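Local coordinates for MAGE domain-containing protein (Xenopus laevis, PDB 7DG2) that probably serves as the Nse3 (MAGE) subunit of the Smc5/6 complex, pairing with Nse1 to shape Nse4 in a subcomplex linked to DNA binding, at residues 75-79 with 175-180; 102-106 with 154-158; 9-13 with 50-54; 4-9 with 42-46. One frame throughout, in Å; residues are numbered along the deposited sequence.

Contact 1: 75-79 with 175-180; sequences IYILT and QRAFKE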
loop_
_atom_site.group_PDB
_atom_site.type_symbol
_atom_site.label_atom_id
_atom_site.label_comp_id
_atom_site.label_asym_id
_atom_site.label_seq_id
_atom_site.Cartn_x
_atom_site.Cartn_y
_atom_site.Cartn_z
ATOM N N ILE B 75 13.275 -19.304 -0.071
ATOM C CA ILE B 75 12.331 -18.243 -0.402
ATOM C C ILE B 75 12.217 -17.299 0.791
ATOM O O ILE B 75 12.199 -17.727 1.957
ATOM C CB ILE B 75 10.954 -18.787 -0.843
ATOM C CG1 ILE B 75 10.261 -19.551 0.278
ATOM C CG2 ILE B 75 11.120 -19.690 -2.075
ATOM C CD1 ILE B 75 8.788 -19.848 -0.005
ATOM N N TYR B 76 12.172 -16.007 0.493
ATOM C CA TYR B 76 12.231 -14.951 1.497
ATOM C C TYR B 76 10.909 -14.209 1.599
ATOM O O TYR B 76 10.134 -14.155 0.647
ATOM C CB TYR B 76 13.296 -13.916 1.157
ATOM C CG TYR B 76 14.707 -14.449 1.025
ATOM C CD1 TYR B 76 15.275 -15.241 2.013
ATOM C CD2 TYR B 76 15.470 -14.136 -0.087
ATOM C CE1 TYR B 76 16.583 -15.717 1.881
ATOM C CE2 TYR B 76 16.774 -14.588 -0.219
ATOM C CZ TYR B 76 17.323 -15.374 0.761
ATOM O OH TYR B 76 18.614 -15.835 0.603
ATOM N N ILE B 77 10.683 -13.605 2.767
ATOM C CA ILE B 77 9.636 -12.608 2.960
ATOM C C ILE B 77 10.257 -11.425 3.693
ATOM O O ILE B 77 11.394 -11.483 4.163
ATOM C CB ILE B 77 8.422 -13.150 3.744
ATOM C CG1 ILE B 77 8.817 -13.491 5.182
ATOM C CG2 ILE B 77 7.795 -14.356 3.045
ATOM C CD1 ILE B 77 7.607 -13.803 6.068
ATOM N N LEU B 78 9.482 -10.343 3.808
ATOM C CA LEU B 78 9.878 -9.177 4.586
ATOM C C LEU B 78 8.946 -9.067 5.786
ATOM O O LEU B 78 7.728 -9.054 5.616
ATOM C CB LEU B 78 9.799 -7.897 3.735
ATOM C CG LEU B 78 10.723 -7.808 2.522
ATOM C CD1 LEU B 78 10.403 -6.538 1.734
ATOM C CD2 LEU B 78 12.187 -7.825 2.952
ATOM N N THR B 79 9.511 -8.999 6.994
ATOM C CA THR B 79 8.720 -8.805 8.209
ATOM C C THR B 79 9.133 -7.500 8.882
ATOM O O THR B 79 10.156 -6.893 8.551
ATOM C CB THR B 79 8.882 -9.971 9.200
ATOM O OG1 THR B 79 10.236 -10.021 9.653
ATOM C CG2 THR B 79 8.509 -11.299 8.537
ATOM N N GLN B 175 3.884 -21.004 6.332
ATOM C CA GLN B 175 5.183 -20.513 6.777
ATOM C C GLN B 175 5.158 -19.015 7.064
ATOM O O GLN B 175 5.843 -18.543 7.981
ATOM C CB GLN B 175 6.239 -20.836 5.715
ATOM C CG GLN B 175 6.530 -22.341 5.524
ATOM C CD GLN B 175 7.102 -22.663 4.138
ATOM O OE1 GLN B 175 6.770 -22.007 3.143
ATOM N NE2 GLN B 175 7.965 -23.680 4.071
ATOM N N ARG B 176 4.384 -18.245 6.297
ATOM C CA ARG B 176 4.341 -16.807 6.567
ATOM C C ARG B 176 3.681 -16.509 7.912
ATOM O O ARG B 176 4.111 -15.592 8.622
ATOM C CB ARG B 176 3.631 -16.066 5.434
ATOM C CG ARG B 176 3.574 -14.556 5.683
ATOM C CD ARG B 176 2.835 -13.814 4.581
ATOM N NE ARG B 176 3.562 -13.731 3.321
ATOM C CZ ARG B 176 4.505 -12.835 3.035
ATOM N NH1 ARG B 176 4.871 -11.931 3.931
ATOM N NH2 ARG B 176 5.081 -12.851 1.837
ATOM N N ALA B 177 2.643 -17.273 8.291
ATOM C CA ALA B 177 2.009 -17.063 9.590
ATOM C C ALA B 177 2.995 -17.295 10.726
ATOM O O ALA B 177 3.015 -16.541 11.706
ATOM C CB ALA B 177 0.794 -17.981 9.751
ATOM N N PHE B 178 3.820 -18.337 10.622
ATOM C CA PHE B 178 4.758 -18.591 11.709
ATOM C C PHE B 178 5.817 -17.511 11.830
ATOM O O PHE B 178 6.386 -17.352 12.916
ATOM C CB PHE B 178 5.431 -19.953 11.534
ATOM C CG PHE B 178 4.560 -21.101 11.948
ATOM C CD1 PHE B 178 4.276 -21.312 13.290
ATOM C CD2 PHE B 178 4.017 -21.952 11.004
ATOM C CE1 PHE B 178 3.464 -22.365 13.685
ATOM C CE2 PHE B 178 3.212 -23.001 11.389
ATOM C CZ PHE B 178 2.932 -23.208 12.732
ATOM N N LYS B 179 6.090 -16.760 10.753
ATOM C CA LYS B 179 7.070 -15.680 10.811
ATOM C C LYS B 179 6.453 -14.331 11.154
ATOM O O LYS B 179 7.114 -13.503 11.791
ATOM C CB LYS B 179 7.818 -15.563 9.477
ATOM C CG LYS B 179 8.638 -16.779 9.123
ATOM C CD LYS B 179 9.715 -17.045 10.138
ATOM C CE LYS B 179 10.519 -18.286 9.768
ATOM N NZ LYS B 179 11.626 -18.521 10.742
ATOM N N GLU B 180 5.202 -14.086 10.772
ATOM C CA GLU B 180 4.597 -12.792 11.044
ATOM C C GLU B 180 3.847 -12.753 12.367
ATOM O O GLU B 180 3.711 -11.671 12.951
ATOM C CB GLU B 180 3.657 -12.390 9.905
ATOM C CG GLU B 180 4.407 -12.008 8.617
ATOM C CD GLU B 180 3.511 -11.397 7.556
ATOM O OE1 GLU B 180 2.288 -11.245 7.790
ATOM O OE2 GLU B 180 4.043 -11.048 6.485
HETATM O O HOH W 1 6.683 -9.952 3.134
HETATM O O HOH W 2 5.040 -8.622 5.868
#
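The guanidinium of R176 carries one face against I77: methyl CG2 sits above the plane, nearer its rim than its centre, and comes within 3.3 Å of R176 NH2. At the edge, in plane, lie the carboxylate of E180 and water 1, with L78 O further off along the same rim. R176 NH1 donates to E180 OE2 over 2.8 Å, a salt bridge between residues one helical turn apart. E180 OE2 lies in the guanidinium plane, whereas the donor comes to it from above the carboxylate plane, 35° out of it. R176 extends with CG anti to the backbone N (chi1 -180°), runs straight to CD and bends at chi3, which turns the group toward the strand.

No direct hydrogen bond joins the segments, and water does that work. Water 1 accepts from L78 N and, 2.8 Å away, from R176 NH1. Water 2 lies 2.7 Å from L78 O and equally far from E180 OE2. Beside them I77 CD1 rests on K179 CB at 3.8 Å, and T79 CG2 meets E180 CG at 4.2 Å. Further bonds fix the buried ions: R176 NE to Q153 O, E180 OE1 to Y155 OH.

Strand 75-80 is the middle one of its three-stranded antiparallel sheet, and T79 OG1 bonds to E67 on the neighbouring strand 64-70. Helix 175-180 follows strand 169-173 of the other sheet, so the contact sets the first sheet against the helix that follows the second. The Nse4 chain lies alongside, its T65 against L78 and its R64 against E180.

Contact 2: 102-106 with 154-158; sequences LMVIL and KYLEY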
loop_
_atom_site.group_PDB
_atom_site.type_symbol
_atom_site.label_atom_id
_atom_site.label_comp_id
_atom_site.label_asym_id
_atom_site.label_seq_id
_atom_site.Cartn_x
_atom_site.Cartn_y
_atom_site.Cartn_z
ATOM N N LEU B 102 -8.233 -13.495 8.234
ATOM C CA LEU B 102 -7.169 -14.477 8.392
ATOM C C LEU B 102 -6.949 -14.817 9.855
ATOM O O LEU B 102 -6.749 -15.988 10.207
ATOM C CB LEU B 102 -5.874 -13.962 7.762
ATOM C CG LEU B 102 -4.642 -14.827 8.058
ATOM C CD1 LEU B 102 -4.768 -16.186 7.382
ATOM C CD2 LEU B 102 -3.406 -14.095 7.573
ATOM N N MET B 103 -6.987 -13.811 10.732
ATOM C CA MET B 103 -6.722 -14.079 12.141
ATOM C C MET B 103 -7.780 -15.002 12.739
ATOM O O MET B 103 -7.474 -15.856 13.582
ATOM C CB MET B 103 -6.662 -12.764 12.918
ATOM C CG MET B 103 -6.559 -12.943 14.428
ATOM S SD MET B 103 -5.017 -13.726 14.944
ATOM C CE MET B 103 -4.082 -12.286 15.505
ATOM N N VAL B 104 -9.027 -14.842 12.313
ATOM C CA VAL B 104 -10.095 -15.716 12.791
ATOM C C VAL B 104 -9.834 -17.153 12.354
ATOM O O VAL B 104 -10.022 -18.101 13.131
ATOM C CB VAL B 104 -11.450 -15.195 12.282
ATOM C CG1 VAL B 104 -12.544 -16.220 12.518
ATOM C CG2 VAL B 104 -11.787 -13.882 12.958
ATOM N N ILE B 105 -9.370 -17.334 11.116
ATOM C CA ILE B 105 -9.061 -18.671 10.608
ATOM C C ILE B 105 -7.845 -19.254 11.326
ATOM O O ILE B 105 -7.847 -20.420 11.747
ATOM C CB ILE B 105 -8.852 -18.624 9.081
ATOM C CG1 ILE B 105 -10.148 -18.220 8.379
ATOM C CG2 ILE B 105 -8.350 -19.962 8.557
ATOM C CD1 ILE B 105 -9.954 -17.947 6.882
ATOM N N LEU B 106 -6.779 -18.460 11.472
ATOM C CA LEU B 106 -5.613 -18.944 12.212
ATOM C C LEU B 106 -5.995 -19.335 13.633
ATOM O O LEU B 106 -5.435 -20.281 14.199
ATOM C CB LEU B 106 -4.516 -17.873 12.253
ATOM C CG LEU B 106 -3.835 -17.510 10.922
ATOM C CD1 LEU B 106 -2.890 -16.327 11.130
ATOM C CD2 LEU B 106 -3.059 -18.691 10.370
ATOM N N LYS B 154 1.350 -17.949 1.537
ATOM C CA LYS B 154 1.880 -18.840 2.570
ATOM C C LYS B 154 1.383 -18.490 3.969
ATOM O O LYS B 154 2.018 -18.866 4.959
ATOM C CB LYS B 154 3.412 -18.882 2.578
ATOM C CG LYS B 154 4.032 -19.145 1.223
ATOM C CD LYS B 154 3.602 -20.465 0.665
ATOM C CE LYS B 154 4.559 -20.888 -0.446
ATOM N NZ LYS B 154 4.132 -22.170 -1.060
ATOM N N TYR B 155 0.252 -17.785 4.076
ATOM C CA TYR B 155 -0.384 -17.653 5.384
ATOM C C TYR B 155 -1.037 -18.955 5.814
ATOM O O TYR B 155 -1.079 -19.261 7.005
ATOM C CB TYR B 155 -1.437 -16.550 5.371
ATOM C CG TYR B 155 -0.893 -15.149 5.509
ATOM C CD1 TYR B 155 -0.174 -14.774 6.636
ATOM C CD2 TYR B 155 -1.153 -14.188 4.534
ATOM C CE1 TYR B 155 0.298 -13.472 6.782
ATOM C CE2 TYR B 155 -0.679 -12.902 4.659
ATOM C CZ TYR B 155 0.032 -12.546 5.783
ATOM O OH TYR B 155 0.505 -11.258 5.887
ATOM N N LEU B 156 -1.550 -19.730 4.862
ATOM C CA LEU B 156 -2.211 -20.988 5.163
ATOM C C LEU B 156 -1.671 -22.082 4.254
ATOM O O LEU B 156 -1.214 -21.817 3.139
ATOM C CB LEU B 156 -3.724 -20.879 4.965
ATOM C CG LEU B 156 -4.496 -19.854 5.805
ATOM C CD1 LEU B 156 -5.936 -19.752 5.328
ATOM C CD2 LEU B 156 -4.430 -20.203 7.282
ATOM N N GLU B 157 -1.736 -23.312 4.750
ATOM C CA GLU B 157 -1.612 -24.515 3.935
ATOM C C GLU B 157 -3.001 -25.093 3.693
ATOM O O GLU B 157 -3.859 -25.058 4.579
ATOM C CB GLU B 157 -0.747 -25.567 4.625
ATOM C CG GLU B 157 0.732 -25.297 4.634
ATOM C CD GLU B 157 1.493 -26.448 5.259
ATOM O OE1 GLU B 157 0.843 -27.458 5.618
ATOM O OE2 GLU B 157 2.732 -26.346 5.395
ATOM N N TYR B 158 -3.203 -25.647 2.497
ATOM C CA TYR B 158 -4.497 -26.154 2.041
ATOM C C TYR B 158 -4.211 -27.535 1.467
ATOM O O TYR B 158 -3.782 -27.642 0.315
ATOM C CB TYR B 158 -5.110 -25.223 0.998
ATOM C CG TYR B 158 -6.509 -25.558 0.533
ATOM C CD1 TYR B 158 -7.557 -25.650 1.433
ATOM C CD2 TYR B 158 -6.789 -25.753 -0.822
ATOM C CE1 TYR B 158 -8.849 -25.925 1.010
ATOM C CE2 TYR B 158 -8.079 -26.032 -1.255
ATOM C CZ TYR B 158 -9.105 -26.121 -0.335
ATOM O OH TYR B 158 -10.392 -26.400 -0.742
#
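L102 and L156 bring helix 94-111 up to strand 156-160, an outermost strand of the second three-stranded antiparallel sheet in the MAGE homology domain, a fold built of winged-helix units. The chain enters this strand from helix 142-152, whose end is closed by a Schellman motif at K154, and Y155 then turns its ring toward helix 94-111.

Methyl CD2 of L102 lies over one face of that ring, 3.5 Å from the centroid and 19° off the normal: a CH-pi contact, shifted toward CG and CD1 of Y155. With CG opposite the backbone N (chi1 171°), the fork of L102 is carried toward the strand, and its two methyls find different partners. While CD2 covers the ring, CD1 comes 4.0 Å from L156 CG, the two leucines sliding past each other in opposite directions.

L156 is met from three positions along the helix. Its CD2 is 3.7 Å from L106 CD2, and its CD1 is 4.0 Å from I105 CG2, crossing at about a right angle. L106 CD2 also sits 3.9 Å from the carbonyl oxygen Y155 O.

No hydrogen bond crosses between the segments, so the join rests on dispersion and shape. The one polar atom of the Y155 side chain, OH, is satisfied beyond it, by E180 and by R64 of the Nse4 chain; the polar end thus has partners elsewhere, while the face turned to L102 is engaged in a CH-pi contact.

Contact 3: 9-13 with 50-54; sequences VNLKV and IIHRA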
loop_
_atom_site.group_PDB
_atom_site.type_symbol
_atom_site.label_atom_id
_atom_site.label_comp_id
_atom_site.label_asym_id
_atom_site.label_seq_id
_atom_site.Cartn_x
_atom_site.Cartn_y
_atom_site.Cartn_z
ATOM N N VAL B 9 28.735 -2.402 -8.023
ATOM C CA VAL B 9 28.178 -3.230 -6.956
ATOM C C VAL B 9 27.160 -2.444 -6.136
ATOM O O VAL B 9 26.104 -2.973 -5.769
ATOM C CB VAL B 9 29.305 -3.798 -6.080
ATOM C CG1 VAL B 9 28.729 -4.516 -4.864
ATOM C CG2 VAL B 9 30.172 -4.737 -6.902
ATOM N N ASN B 10 27.456 -1.174 -5.825
ATOM C CA ASN B 10 26.473 -0.326 -5.149
ATOM C C ASN B 10 25.176 -0.255 -5.940
ATOM O O ASN B 10 24.077 -0.323 -5.373
ATOM C CB ASN B 10 27.029 1.087 -4.955
ATOM C CG ASN B 10 28.030 1.170 -3.840
ATOM O OD1 ASN B 10 27.935 0.443 -2.851
ATOM N ND2 ASN B 10 29.000 2.068 -3.982
ATOM N N LEU B 11 25.287 -0.071 -7.256
ATOM C CA LEU B 11 24.097 0.016 -8.093
ATOM C C LEU B 11 23.280 -1.266 -8.018
ATOM O O LEU B 11 22.045 -1.218 -7.948
ATOM C CB LEU B 11 24.496 0.319 -9.540
ATOM C CG LEU B 11 25.109 1.699 -9.790
ATOM C CD1 LEU B 11 25.524 1.837 -11.244
ATOM C CD2 LEU B 11 24.142 2.802 -9.415
ATOM N N LYS B 12 23.956 -2.427 -8.023
ATOM C CA LYS B 12 23.231 -3.693 -7.935
ATOM C C LYS B 12 22.514 -3.822 -6.605
ATOM O O LYS B 12 21.417 -4.388 -6.541
ATOM C CB LYS B 12 24.174 -4.890 -8.089
ATOM C CG LYS B 12 24.971 -4.915 -9.343
ATOM C CD LYS B 12 24.077 -4.834 -10.532
ATOM C CE LYS B 12 23.268 -6.071 -10.707
ATOM N NZ LYS B 12 22.614 -6.002 -12.026
ATOM N N VAL B 13 23.148 -3.368 -5.515
ATOM C CA VAL B 13 22.501 -3.446 -4.208
ATOM C C VAL B 13 21.193 -2.669 -4.221
ATOM O O VAL B 13 20.160 -3.153 -3.749
ATOM C CB VAL B 13 23.439 -2.938 -3.097
ATOM C CG1 VAL B 13 22.683 -2.798 -1.782
ATOM C CG2 VAL B 13 24.614 -3.922 -2.925
ATOM N N ILE B 50 25.951 -9.109 -2.024
ATOM C CA ILE B 50 24.979 -8.149 -2.546
ATOM C C ILE B 50 23.653 -8.266 -1.801
ATOM O O ILE B 50 23.047 -7.252 -1.430
ATOM C CB ILE B 50 24.817 -8.331 -4.067
ATOM C CG1 ILE B 50 26.078 -7.816 -4.774
ATOM C CG2 ILE B 50 23.569 -7.598 -4.566
ATOM C CD1 ILE B 50 26.137 -8.126 -6.276
ATOM N N ILE B 51 23.167 -9.494 -1.594
ATOM C CA ILE B 51 21.934 -9.671 -0.828
ATOM C C ILE B 51 22.143 -9.233 0.622
ATOM O O ILE B 51 21.239 -8.662 1.244
ATOM C CB ILE B 51 21.423 -11.122 -0.942
ATOM C CG1 ILE B 51 21.086 -11.438 -2.410
ATOM C CG2 ILE B 51 20.194 -11.345 -0.058
ATOM C CD1 ILE B 51 20.469 -12.805 -2.632
ATOM N N HIS B 52 23.343 -9.446 1.171
ATOM C CA HIS B 52 23.623 -8.954 2.517
ATOM C C HIS B 52 23.490 -7.434 2.592
ATOM O O HIS B 52 22.834 -6.900 3.493
ATOM C CB HIS B 52 25.025 -9.393 2.953
ATOM C CG HIS B 52 25.446 -8.808 4.264
ATOM N ND1 HIS B 52 24.862 -9.166 5.462
ATOM C CD2 HIS B 52 26.355 -7.851 4.563
ATOM C CE1 HIS B 52 25.415 -8.476 6.445
ATOM N NE2 HIS B 52 26.318 -7.665 5.926
ATOM N N ARG B 53 24.104 -6.719 1.652
ATOM C CA ARG B 53 24.020 -5.263 1.696
ATOM C C ARG B 53 22.585 -4.784 1.491
ATOM O O ARG B 53 22.174 -3.785 2.089
ATOM C CB ARG B 53 24.958 -4.650 0.658
ATOM C CG ARG B 53 26.441 -4.931 0.937
ATOM C CD ARG B 53 27.340 -4.267 -0.104
ATOM N NE ARG B 53 27.068 -2.836 -0.179
ATOM C CZ ARG B 53 27.593 -2.010 -1.080
ATOM N NH1 ARG B 53 28.439 -2.466 -1.995
ATOM N NH2 ARG B 53 27.271 -0.722 -1.064
ATOM N N ALA B 54 21.812 -5.478 0.645
ATOM C CA ALA B 54 20.405 -5.121 0.478
ATOM C C ALA B 54 19.618 -5.379 1.752
ATOM O O ALA B 54 18.759 -4.573 2.140
ATOM C CB ALA B 54 19.795 -5.902 -0.693
#
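V13 of helix 6-23 fits against R53, I50 and A54 of helix 47-62, and its two methyls divide the work. CG2 stands over one face of the R53 guanidinium, toward the rim, and also touches the aliphatic root of that side chain, 3.7 Å from R53 CB. CG1 points at the backbone, 3.7 Å from A54 N. With V13 CA and A54 CA only 5.4 Å apart, the backbones come close here, beside the small A54.

The R53 side chain crosses that of V13 at about a right angle, bending at chi3 (55°) to bring its charged end beside V9, where NH1 is 3.5 Å from V9 CG1. N10 OD1 is modelled at the guanidinium edge, too close to be trusted, so this contact is doubtful.

The axes of 9-13 and 50-54 pass 9.4 Å apart at 59°. In chain order, helix 6-23, strand 30-31, helices 32-40 and 47-62 and the two longer strands match a winged helix, so this packing probably sets the first helix on the second helix of a helix-turn-helix pair.

On the other flank I50 reaches along helix 6-23. Its CG1 is 4.2 Å from V9 CG1, CG2 the same distance from V13 CG2, and CD1 touches K12 CB. The lysine then folds away, with NZ bonded to V39 O at the end of helix 32-40, while I50 also packs on I40 of that helix.

Contact 4: 4-9 with 42-46; sequences HSQEQV and EYKDI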
loop_
_atom_site.group_PDB
_atom_site.type_symbol
_atom_site.label_atom_id
_atom_site.label_comp_id
_atom_site.label_asym_id
_atom_site.label_seq_id
_atom_site.Cartn_x
_atom_site.Cartn_y
_atom_site.Cartn_z
ATOM N N HIS B 4 35.092 -6.243 -10.266
ATOM C CA HIS B 4 33.848 -5.566 -9.911
ATOM C C HIS B 4 34.108 -4.232 -9.213
ATOM O O HIS B 4 34.569 -4.208 -8.076
ATOM C CB HIS B 4 32.988 -6.455 -9.006
ATOM C CG HIS B 4 32.428 -7.665 -9.690
ATOM N ND1 HIS B 4 32.138 -7.694 -11.036
ATOM C CD2 HIS B 4 32.100 -8.888 -9.208
ATOM C CE1 HIS B 4 31.658 -8.883 -11.357
ATOM N NE2 HIS B 4 31.624 -9.626 -10.265
ATOM N N SER B 5 33.793 -3.127 -9.886
ATOM C CA SER B 5 33.930 -1.817 -9.262
ATOM C C SER B 5 32.892 -1.640 -8.159
ATOM O O SER B 5 31.777 -2.165 -8.232
ATOM C CB SER B 5 33.779 -0.706 -10.299
ATOM O OG SER B 5 32.471 -0.684 -10.851
ATOM N N GLN B 6 33.272 -0.893 -7.119
ATOM C CA GLN B 6 32.348 -0.659 -6.017
ATOM C C GLN B 6 31.141 0.159 -6.463
ATOM O O GLN B 6 30.062 0.035 -5.875
ATOM C CB GLN B 6 33.071 0.019 -4.856
ATOM C CG GLN B 6 34.131 -0.867 -4.218
ATOM C CD GLN B 6 34.680 -0.300 -2.923
ATOM O OE1 GLN B 6 34.078 0.587 -2.311
ATOM N NE2 GLN B 6 35.834 -0.810 -2.500
ATOM N N GLU B 7 31.292 0.975 -7.514
ATOM C CA GLU B 7 30.146 1.716 -8.035
ATOM C C GLU B 7 29.111 0.777 -8.644
ATOM O O GLU B 7 27.912 0.891 -8.359
ATOM C CB GLU B 7 30.590 2.750 -9.068
ATOM C CG GLU B 7 29.413 3.475 -9.711
ATOM C CD GLU B 7 29.804 4.305 -10.919
ATOM O OE1 GLU B 7 30.972 4.213 -11.353
ATOM O OE2 GLU B 7 28.939 5.045 -11.436
ATOM N N GLN B 8 29.551 -0.158 -9.489
ATOM C CA GLN B 8 28.600 -1.085 -10.094
ATOM C C GLN B 8 27.978 -2.012 -9.054
ATOM O O GLN B 8 26.802 -2.365 -9.180
ATOM C CB GLN B 8 29.270 -1.895 -11.209
ATOM C CG GLN B 8 29.629 -1.085 -12.464
ATOM C CD GLN B 8 28.439 -0.350 -13.091
ATOM O OE1 GLN B 8 27.442 -0.962 -13.494
ATOM N NE2 GLN B 8 28.547 0.972 -13.179
ATOM N N VAL B 9 28.735 -2.402 -8.023
ATOM C CA VAL B 9 28.178 -3.230 -6.956
ATOM C C VAL B 9 27.160 -2.444 -6.136
ATOM O O VAL B 9 26.104 -2.973 -5.769
ATOM C CB VAL B 9 29.305 -3.798 -6.080
ATOM C CG1 VAL B 9 28.729 -4.516 -4.864
ATOM C CG2 VAL B 9 30.172 -4.737 -6.902
ATOM N N GLU B 42 25.317 -10.836 -13.870
ATOM C CA GLU B 42 26.727 -11.206 -13.993
ATOM C C GLU B 42 27.536 -10.962 -12.720
ATOM O O GLU B 42 28.738 -11.256 -12.703
ATOM C CB GLU B 42 27.364 -10.468 -15.177
ATOM C CG GLU B 42 27.619 -8.990 -14.941
ATOM C CD GLU B 42 26.466 -8.091 -15.371
ATOM O OE1 GLU B 42 25.289 -8.504 -15.278
ATOM O OE2 GLU B 42 26.746 -6.949 -15.792
ATOM N N TYR B 43 26.919 -10.450 -11.655
ATOM C CA TYR B 43 27.574 -10.317 -10.358
ATOM C C TYR B 43 27.255 -11.484 -9.424
ATOM O O TYR B 43 27.478 -11.388 -8.211
ATOM C CB TYR B 43 27.188 -8.983 -9.716
ATOM C CG TYR B 43 27.626 -7.803 -10.551
ATOM C CD1 TYR B 43 26.825 -7.312 -11.569
ATOM C CD2 TYR B 43 28.866 -7.213 -10.349
ATOM C CE1 TYR B 43 27.238 -6.237 -12.353
ATOM C CE2 TYR B 43 29.287 -6.149 -11.119
ATOM C CZ TYR B 43 28.470 -5.662 -12.115
ATOM O OH TYR B 43 28.902 -4.603 -12.878
ATOM N N LYS B 44 26.785 -12.603 -9.969
ATOM C CA LYS B 44 26.362 -13.707 -9.117
ATOM C C LYS B 44 27.510 -14.318 -8.322
ATOM O O LYS B 44 27.245 -14.956 -7.299
ATOM C CB LYS B 44 25.674 -14.795 -9.939
ATOM C CG LYS B 44 26.522 -15.364 -11.036
ATOM C CD LYS B 44 25.829 -16.566 -11.647
ATOM C CE LYS B 44 25.604 -17.627 -10.592
ATOM N NZ LYS B 44 26.897 -18.089 -10.007
ATOM N N ASP B 45 28.768 -14.123 -8.744
ATOM C CA ASP B 45 29.893 -14.621 -7.954
ATOM C C ASP B 45 29.962 -13.966 -6.578
ATOM O O ASP B 45 30.542 -14.548 -5.652
ATOM C CB ASP B 45 31.226 -14.401 -8.689
ATOM C CG ASP B 45 31.497 -12.935 -8.992
ATOM O OD1 ASP B 45 30.541 -12.199 -9.327
ATOM O OD2 ASP B 45 32.667 -12.508 -8.908
ATOM N N ILE B 46 29.383 -12.777 -6.421
ATOM C CA ILE B 46 29.338 -12.120 -5.120
ATOM C C ILE B 46 27.895 -11.893 -4.683
ATOM O O ILE B 46 27.594 -10.909 -3.993
ATOM C CB ILE B 46 30.116 -10.795 -5.153
ATOM C CG1 ILE B 46 29.557 -9.843 -6.218
ATOM C CG2 ILE B 46 31.613 -11.052 -5.390
ATOM C CD1 ILE B 46 30.003 -8.376 -5.990
#
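H4 meets Y43 and D45 at the turn between helices 32-40 and 47-62, probably the turn of a helix-turn-helix within the winged-helix MAGE fold. H4, just ahead of helix 6-23, lies over this turn.

Atom CD2 of Y43 lies above the centre of the imidazole, and its CE2 comes 3.2 Å from H4 ND1. The planes are inclined at 44°, so the rings meet obliquely. At the imidazole edge, H4 NE2 donates to D45 OD1 over 2.9 Å, with the acceptor almost in the ring plane and using its syn lone pair. The nearby carboxylate would probably favour a protonated imidazole. D45 holds CG between its own N and carbonyl carbon (chi1 59°), which brings the carboxylate up to the histidine.

Next to this, V9 and I46 reach toward each other tip to tip, CG2 to CD1 at 3.8 Å, and I46 CD1 also touches H4 CD2 at 3.9 Å. The helix itself starts with S5 as N-cap, its OG accepting from Q8 N. One turn in, the Y43 hydroxyl lies across the Q8 side chain, with Y43 OH 3.2 Å from Q8 CB.

How the contacts relate
Contacts 3 and 4 are neighbours, with centres about 8 Å apart. They share V9 and helix 6-23, their segments alternate along the chain, and Y43 of the turn packs on both K12 and I50. Both close before contact 1 opens. Contact 2 is nested inside the loop that contact 1 closes, about 13 Å away between centres, and the two touch: R176 packs on Y155, and E180 OE1 probably bonds to Y155 OH. From contact 4 to contact 2 the centres are about 40 Å apart. Contacts 3 and 4 thus belong to an N-terminal helical end, and contact 1 to the join between the two halves, with contact 2 beside it in the second; of the four, the Nse4 chain touches contacts 1 and 2.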